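Local coordinates for acyl-coenzyme A oxidase 3 (Yarrowia lipolytica, PDB 5YS9), which oxidises acyl-CoA esters to (2E)-enoyl-CoA with FAD as cofactor, passing electrons to oxygen to give hydrogen peroxide in peroxisomal fatty acid beta-oxidation, at the interface of chains A and B. Sequence-based numbering; all coordinates share one arbitrary frame. Chains: chain A/B, Acyl-coenzyme A oxidase 3.

The three contacts lie along one two-fold symmetric interface between the two copies of the deposited assembly. Contacts 1 and 2, whose C-alpha centres are about 41 Å apart, both set the C-terminal segment of one chain against residues 206 and 239 of the other, with the chains exchanged; contact 1 uses residues 672-674, while contact 2 continues from Pro674 into helix 677-685. Contact 3, about 26 Å from contact 1 and 34 Å from contact 2, joins residues 427-442 of one chain to Met254 and residues 445-453 of the partner. Each subunit thus appears clasped at its periphery as well as along the middle.

Contact 1: the interface of chains A and B. Residues chain A 672-674; chain B 205-206, 234, 239, 241.
A:Pro672 and A:Pro674 rest on B:Arg234, B:His206 and B:Leu241, where the C-terminal tail of one acyl-CoA oxidase subunit docks on the acyl-CoA dehydrogenase-type middle domain of the other. A hydrogen bond runs from the guanidinium NH2 of B:Arg234 to the backbone carbonyl O of A:Pro672, at 2.6 Å. The donor lies in the carbonyl plane, on a lone pair, although the oxygen is tilted 21° from the guanidinium plane. The same NH2 donates to B:Ala205 O within its own chain (2.8 Å), this time approaching from above the carbonyl plane, so one nitrogen joins a carbonyl of each subunit. The imidazole of B:His239 supports the B:Arg234 chain, with CD over the centre of its face, and a weak bond from NE to B:His239 O adds to the fixing of the guanidinium.

A:Pro674 lies over the B:His206 imidazole, the two side chains running antiparallel. The proline CA lies over the centre of the face, 3.9 Å above it, and its CB touches CG of the ring at 3.8 Å. CG of B:His206 stands opposite the carbonyl carbon (chi1 -71°), placing the ring by the proline, and chi2 (-36°) turns this face to it and an edge to A:Pro672 O. A:Pro672 CB packs against the branch carbon CG of B:Leu241 at 3.9 Å. NH1 of A:Arg673 comes within 3.6 Å of the backbone C of B:His239, and A:Pro672 CG covers its guanidinium face toward the rim.

Contact 2: the interface of chains A and B. Residues chain A 86, 206-207, 239; chain B 674, 677, 681, 685.
Aromatic packing between A:His239 and B:Tyr677 begins this patch, in which the C-terminal helix 677-685 of one oxidase subunit lies against the middle domain and the N-terminal helix 78-92 of the other. The phenol comes over one face of the imidazole, toward its rim, bringing CE1 to 3.3 Å from A:His239 CG. The two rings are inclined by about 30°, and the phenol OH lies beside CB of A:His239 (3.6 Å), toward the backbone.

Aliphatic contacts centre on B:Leu681, one turn further along the helix. Its chi1 of -172° puts CG opposite the backbone N, and the branch at CG (chi2 58°) sends CD1 and CD2 to different neighbours. CD1 meets CG1 of A:Val86 at 4.0 Å, the two side chains being nearly perpendicular. CD2 points to A:His239 CE1 (3.7 Å) and also touches CA of A:Ser207. B:Leu685 adds a looser touch on the same imidazole through CD1. B:Pro674 packs on A:His206, as its counterpart does in the exchanged chains.

Among polar groups, A:His239 NE2 makes a weak hydrogen bond to the backbone O of A:Ser207, which may steady the imidazole under the tyrosine. The carbonyl O of A:His206 lies at the edge of that imidazole, in its plane, and is 3.6 Å from B:Leu681 CD2.

Contact 3: the interface of chains A and B. Residues chain A 427, 435, 442; chain B 254, 445, 449, 453.
This is a two-fold symmetric contact between like subunits, in which the C-alpha1 helical region of one acyl-CoA oxidase chain meets that of its partner and the partner's middle domain; it may hold the two copies of this assembly together close to the flavin, since A:Tyr435 belongs to an FAD pocket. B:Met254 binds A:Tyr435 through both backbone and side chain. Its N-H donates to the tyrosine carbonyl O, with B:Met254 N 2.9 Å from A:Tyr435 O. Its CB lies over the face of the phenol ring, 4.0 Å from the centroid, in a CH-pi contact. CG stands opposite the backbone N (chi1 168°) and the chain continues extended, carrying SD on to A:Gly442 CA (3.6 Å) and A:Arg427 CD (3.7 Å).

A:Arg427, near the end of helix 391-428, bends at chi3 (72°) and presents the flat of its guanidinium to B:Val449. The methyl CG1 sits over that face toward the rim, 3.3 Å from CZ, while CG2 reaches NH1. At the guanidinium edge, in plane, a water is hydrogen-bonded to NH2 of A:Arg427 (2.9 Å) and to the hydroxyl OG1 of B:Thr453 (3.1 Å), bridging the subunits.

Contact 1: the interface of chains A and B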
loop_
_atom_site.group_PDB
_atom_site.type_symbol
_atom_site.label_atom_id
_atom_site.label_comp_id
_atom_site.label_asym_id
_atom_site.label_seq_id
_atom_site.Cartn_x
_atom_site.Cartn_y
_atom_site.Cartn_z
ATOM N N PRO A 672 -5.292 -16.157 31.138
ATOM C CA PRO A 672 -6.290 -15.260 30.554
ATOM C C PRO A 672 -6.083 -13.776 30.922
ATOM O O PRO A 672 -6.818 -12.910 30.437
ATOM C CB PRO A 672 -7.575 -15.749 31.170
ATOM C CG PRO A 672 -7.165 -16.268 32.524
ATOM C CD PRO A 672 -5.819 -16.882 32.328
ATOM N N ARG A 673 -5.153 -13.449 31.791
ATOM C CA ARG A 673 -5.008 -12.041 32.089
ATOM C C ARG A 673 -3.703 -11.475 31.588
ATOM O O ARG A 673 -2.720 -12.173 31.468
ATOM C CB ARG A 673 -5.350 -11.681 33.539
ATOM C CG ARG A 673 -4.523 -12.328 34.607
ATOM C CD ARG A 673 -5.385 -12.805 35.754
ATOM N NE ARG A 673 -5.113 -14.207 35.995
ATOM C CZ ARG A 673 -6.028 -15.130 36.205
ATOM N NH1 ARG A 673 -7.301 -14.816 36.251
ATOM N NH2 ARG A 673 -5.652 -16.371 36.382
ATOM N N PRO A 674 -3.744 -10.215 31.201
ATOM C CA PRO A 674 -2.595 -9.599 30.567
ATOM C C PRO A 674 -1.473 -9.372 31.543
ATOM O O PRO A 674 -1.757 -9.219 32.711
ATOM C CB PRO A 674 -3.138 -8.225 30.082
ATOM C CG PRO A 674 -4.336 -7.961 30.878
ATOM C CD PRO A 674 -4.881 -9.287 31.329
ATOM N N ALA B 205 -9.171 -10.947 24.081
ATOM C CA ALA B 205 -8.017 -11.703 24.526
ATOM C C ALA B 205 -7.645 -11.415 25.961
ATOM O O ALA B 205 -7.357 -12.317 26.719
ATOM C CB ALA B 205 -6.836 -11.439 23.623
ATOM N N HIS B 206 -7.637 -10.147 26.326
ATOM C CA HIS B 206 -7.195 -9.760 27.644
ATOM C C HIS B 206 -8.136 -8.887 28.435
ATOM O O HIS B 206 -8.060 -8.854 29.632
ATOM C CB HIS B 206 -5.851 -9.069 27.528
ATOM C CG HIS B 206 -4.738 -9.990 27.175
ATOM N ND1 HIS B 206 -4.670 -11.277 27.646
ATOM C CD2 HIS B 206 -3.645 -9.814 26.406
ATOM C CE1 HIS B 206 -3.584 -11.855 27.181
ATOM N NE2 HIS B 206 -2.946 -10.989 26.423
ATOM N N ARG B 234 -15.625 -13.876 31.405
ATOM C CA ARG B 234 -14.758 -13.941 32.546
ATOM C C ARG B 234 -15.489 -13.669 33.813
ATOM O O ARG B 234 -16.401 -12.891 33.826
ATOM C CB ARG B 234 -13.651 -12.911 32.472
ATOM C CG ARG B 234 -12.656 -13.130 31.366
ATOM C CD ARG B 234 -11.603 -12.020 31.404
ATOM N NE ARG B 234 -10.372 -12.436 30.745
ATOM C CZ ARG B 234 -10.132 -12.303 29.442
ATOM N NH1 ARG B 234 -11.040 -11.771 28.612
ATOM N NH2 ARG B 234 -8.970 -12.746 28.961
ATOM N N HIS B 239 -10.756 -12.181 36.721
ATOM C CA HIS B 239 -10.498 -12.156 35.282
ATOM C C HIS B 239 -10.289 -13.517 34.613
ATOM O O HIS B 239 -9.848 -13.563 33.461
ATOM C CB HIS B 239 -9.330 -11.258 34.963
ATOM C CG HIS B 239 -9.630 -10.286 33.884
ATOM N ND1 HIS B 239 -8.939 -10.245 32.689
ATOM C CD2 HIS B 239 -10.562 -9.311 33.819
ATOM C CE1 HIS B 239 -9.432 -9.269 31.938
ATOM N NE2 HIS B 239 -10.411 -8.685 32.603
ATOM N N LEU B 241 -11.457 -17.190 33.005
ATOM C CA LEU B 241 -12.435 -17.642 32.077
ATOM C C LEU B 241 -13.507 -18.413 32.776
ATOM O O LEU B 241 -13.224 -19.143 33.663
ATOM C CB LEU B 241 -11.827 -18.570 31.051
ATOM C CG LEU B 241 -10.730 -17.927 30.233
ATOM C CD1 LEU B 241 -10.284 -18.914 29.164
ATOM C CD2 LEU B 241 -11.207 -16.631 29.630
#

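Contact 2: the interface of chains A and B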
loop_
_atom_site.group_PDB
_atom_site.type_symbol
_atom_site.label_atom_id
_atom_site.label_comp_id
_atom_site.label_asym_id
_atom_site.label_seq_id
_atom_site.Cartn_x
_atom_site.Cartn_y
_atom_site.Cartn_z
ATOM N N VAL A 86 22.726 -10.398 12.361
ATOM C CA VAL A 86 24.167 -10.646 12.393
ATOM C C VAL A 86 24.460 -12.130 12.473
ATOM O O VAL A 86 25.280 -12.626 11.728
ATOM C CB VAL A 86 24.886 -9.862 13.506
ATOM C CG1 VAL A 86 26.378 -10.201 13.526
ATOM C CG2 VAL A 86 24.707 -8.367 13.275
ATOM N N HIS A 206 25.706 0.750 13.409
ATOM C CA HIS A 206 26.341 -0.143 14.359
ATOM C C HIS A 206 27.383 -1.105 13.790
ATOM O O HIS A 206 28.059 -1.743 14.573
ATOM C CB HIS A 206 25.265 -0.988 15.055
ATOM C CG HIS A 206 24.438 -0.235 16.047
ATOM N ND1 HIS A 206 24.924 0.837 16.769
ATOM C CD2 HIS A 206 23.174 -0.448 16.488
ATOM C CE1 HIS A 206 23.976 1.289 17.568
ATOM N NE2 HIS A 206 22.911 0.520 17.422
ATOM N N SER A 207 27.507 -1.248 12.474
ATOM C CA SER A 207 28.291 -2.370 11.932
ATOM C C SER A 207 29.595 -2.001 11.282
ATOM O O SER A 207 30.589 -2.704 11.455
ATOM C CB SER A 207 27.438 -3.181 10.948
ATOM O OG SER A 207 26.091 -3.121 11.342
ATOM N N HIS A 239 35.854 -0.810 17.847
ATOM C CA HIS A 239 34.646 -0.313 17.210
ATOM C C HIS A 239 34.344 1.140 17.587
ATOM O O HIS A 239 33.229 1.611 17.344
ATOM C CB HIS A 239 33.436 -1.231 17.510
ATOM C CG HIS A 239 32.691 -1.673 16.290
ATOM N ND1 HIS A 239 31.329 -1.493 16.129
ATOM C CD2 HIS A 239 33.127 -2.288 15.172
ATOM C CE1 HIS A 239 30.967 -1.995 14.964
ATOM N NE2 HIS A 239 32.039 -2.472 14.364
ATOM N N PRO B 674 26.871 -1.736 19.168
ATOM C CA PRO B 674 25.530 -2.252 19.421
ATOM C C PRO B 674 25.467 -3.052 20.706
ATOM O O PRO B 674 26.497 -3.475 21.186
ATOM C CB PRO B 674 25.268 -3.151 18.214
ATOM C CG PRO B 674 26.602 -3.506 17.704
ATOM C CD PRO B 674 27.462 -2.320 17.963
ATOM N N TYR B 677 27.358 -6.239 20.486
ATOM C CA TYR B 677 28.687 -6.223 19.935
ATOM C C TYR B 677 29.564 -7.330 20.490
ATOM O O TYR B 677 30.194 -8.042 19.741
ATOM C CB TYR B 677 29.333 -4.871 20.166
ATOM C CG TYR B 677 30.751 -4.773 19.682
ATOM C CD1 TYR B 677 31.042 -4.654 18.341
ATOM C CD2 TYR B 677 31.798 -4.782 20.572
ATOM C CE1 TYR B 677 32.334 -4.562 17.906
ATOM C CE2 TYR B 677 33.092 -4.690 20.145
ATOM C CZ TYR B 677 33.354 -4.572 18.814
ATOM O OH TYR B 677 34.648 -4.476 18.404
ATOM N N LEU B 681 28.367 -9.474 17.076
ATOM C CA LEU B 681 29.179 -8.834 16.060
ATOM C C LEU B 681 30.684 -9.013 16.208
ATOM O O LEU B 681 31.355 -9.297 15.251
ATOM C CB LEU B 681 28.822 -7.354 15.908
ATOM C CG LEU B 681 29.489 -6.663 14.724
ATOM C CD1 LEU B 681 29.165 -7.333 13.412
ATOM C CD2 LEU B 681 29.183 -5.188 14.653
ATOM N N LEU B 685 33.351 -10.643 13.332
ATOM C CA LEU B 685 34.437 -9.858 12.697
ATOM C C LEU B 685 35.820 -10.439 12.974
ATOM O O LEU B 685 36.669 -10.425 12.104
ATOM C CB LEU B 685 34.433 -8.389 13.132
ATOM C CG LEU B 685 33.158 -7.658 12.707
ATOM C CD1 LEU B 685 33.168 -6.217 13.218
ATOM C CD2 LEU B 685 32.959 -7.759 11.201
#

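Contact 3: the interface of chains A and B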
loop_
_atom_site.group_PDB
_atom_site.type_symbol
_atom_site.label_atom_id
_atom_site.label_comp_id
_atom_site.label_asym_id
_atom_site.label_seq_id
_atom_site.Cartn_x
_atom_site.Cartn_y
_atom_site.Cartn_z
ATOM N N ARG A 427 -3.441 -9.337 -0.058
ATOM C CA ARG A 427 -3.868 -9.216 1.312
ATOM C C ARG A 427 -5.358 -8.958 1.406
ATOM O O ARG A 427 -6.039 -9.575 2.196
ATOM C CB ARG A 427 -3.087 -8.119 2.031
ATOM C CG ARG A 427 -3.712 -7.650 3.333
ATOM C CD ARG A 427 -2.994 -6.469 3.937
ATOM N NE ARG A 427 -3.197 -5.212 3.233
ATOM C CZ ARG A 427 -4.359 -4.606 3.078
ATOM N NH1 ARG A 427 -4.428 -3.471 2.429
ATOM N NH2 ARG A 427 -5.453 -5.125 3.567
ATOM N N TYR A 435 -4.887 -9.428 7.506
ATOM C CA TYR A 435 -4.362 -8.454 8.410
ATOM C C TYR A 435 -3.611 -9.202 9.542
ATOM O O TYR A 435 -2.979 -8.569 10.378
ATOM C CB TYR A 435 -5.529 -7.570 8.876
ATOM C CG TYR A 435 -5.143 -6.248 9.484
ATOM C CD1 TYR A 435 -4.701 -5.181 8.679
ATOM C CD2 TYR A 435 -5.260 -6.019 10.866
ATOM C CE1 TYR A 435 -4.347 -3.937 9.235
ATOM C CE2 TYR A 435 -4.918 -4.778 11.429
ATOM C CZ TYR A 435 -4.464 -3.736 10.599
ATOM O OH TYR A 435 -4.138 -2.499 11.131
ATOM N N GLY A 442 1.623 -7.855 5.883
ATOM C CA GLY A 442 1.948 -6.577 6.559
ATOM C C GLY A 442 3.430 -6.321 6.493
ATOM O O GLY A 442 3.881 -5.271 5.970
ATOM N N MET B 254 -0.946 -6.655 11.261
ATOM C CA MET B 254 -0.248 -5.739 10.405
ATOM C C MET B 254 -0.160 -4.393 11.103
ATOM O O MET B 254 0.831 -3.695 11.014
ATOM C CB MET B 254 -0.993 -5.617 9.095
ATOM C CG MET B 254 -0.522 -4.489 8.224
ATOM S SD MET B 254 -1.106 -4.760 6.573
ATOM C CE MET B 254 -0.721 -3.190 5.843
ATOM N N TYR B 445 -0.231 3.788 7.534
ATOM C CA TYR B 445 -0.681 2.917 6.468
ATOM C C TYR B 445 -1.040 1.528 7.032
ATOM O O TYR B 445 -2.087 0.982 6.691
ATOM C CB TYR B 445 0.390 2.799 5.384
ATOM C CG TYR B 445 -0.097 1.979 4.252
ATOM C CD1 TYR B 445 -0.803 2.574 3.201
ATOM C CD2 TYR B 445 0.088 0.608 4.227
ATOM C CE1 TYR B 445 -1.307 1.818 2.152
ATOM C CE2 TYR B 445 -0.413 -0.166 3.176
ATOM C CZ TYR B 445 -1.105 0.453 2.128
ATOM O OH TYR B 445 -1.602 -0.273 1.054
ATOM N N VAL B 449 -5.375 0.673 6.793
ATOM C CA VAL B 449 -5.833 -0.204 5.737
ATOM C C VAL B 449 -6.959 -1.168 6.117
ATOM O O VAL B 449 -7.753 -1.563 5.261
ATOM C CB VAL B 449 -4.581 -0.926 5.229
ATOM C CG1 VAL B 449 -4.571 -2.390 5.542
ATOM C CG2 VAL B 449 -4.274 -0.584 3.792
ATOM N N THR B 453 -11.362 -3.356 4.963
ATOM C CA THR B 453 -11.786 -4.723 5.147
ATOM C C THR B 453 -12.941 -4.830 6.137
ATOM O O THR B 453 -13.881 -5.555 5.846
ATOM C CB THR B 453 -10.580 -5.552 5.588
ATOM O OG1 THR B 453 -9.710 -5.689 4.454
ATOM C CG2 THR B 453 -11.008 -6.924 6.074
HETATM O O HOH W 1 -6.983 -7.185 4.925
#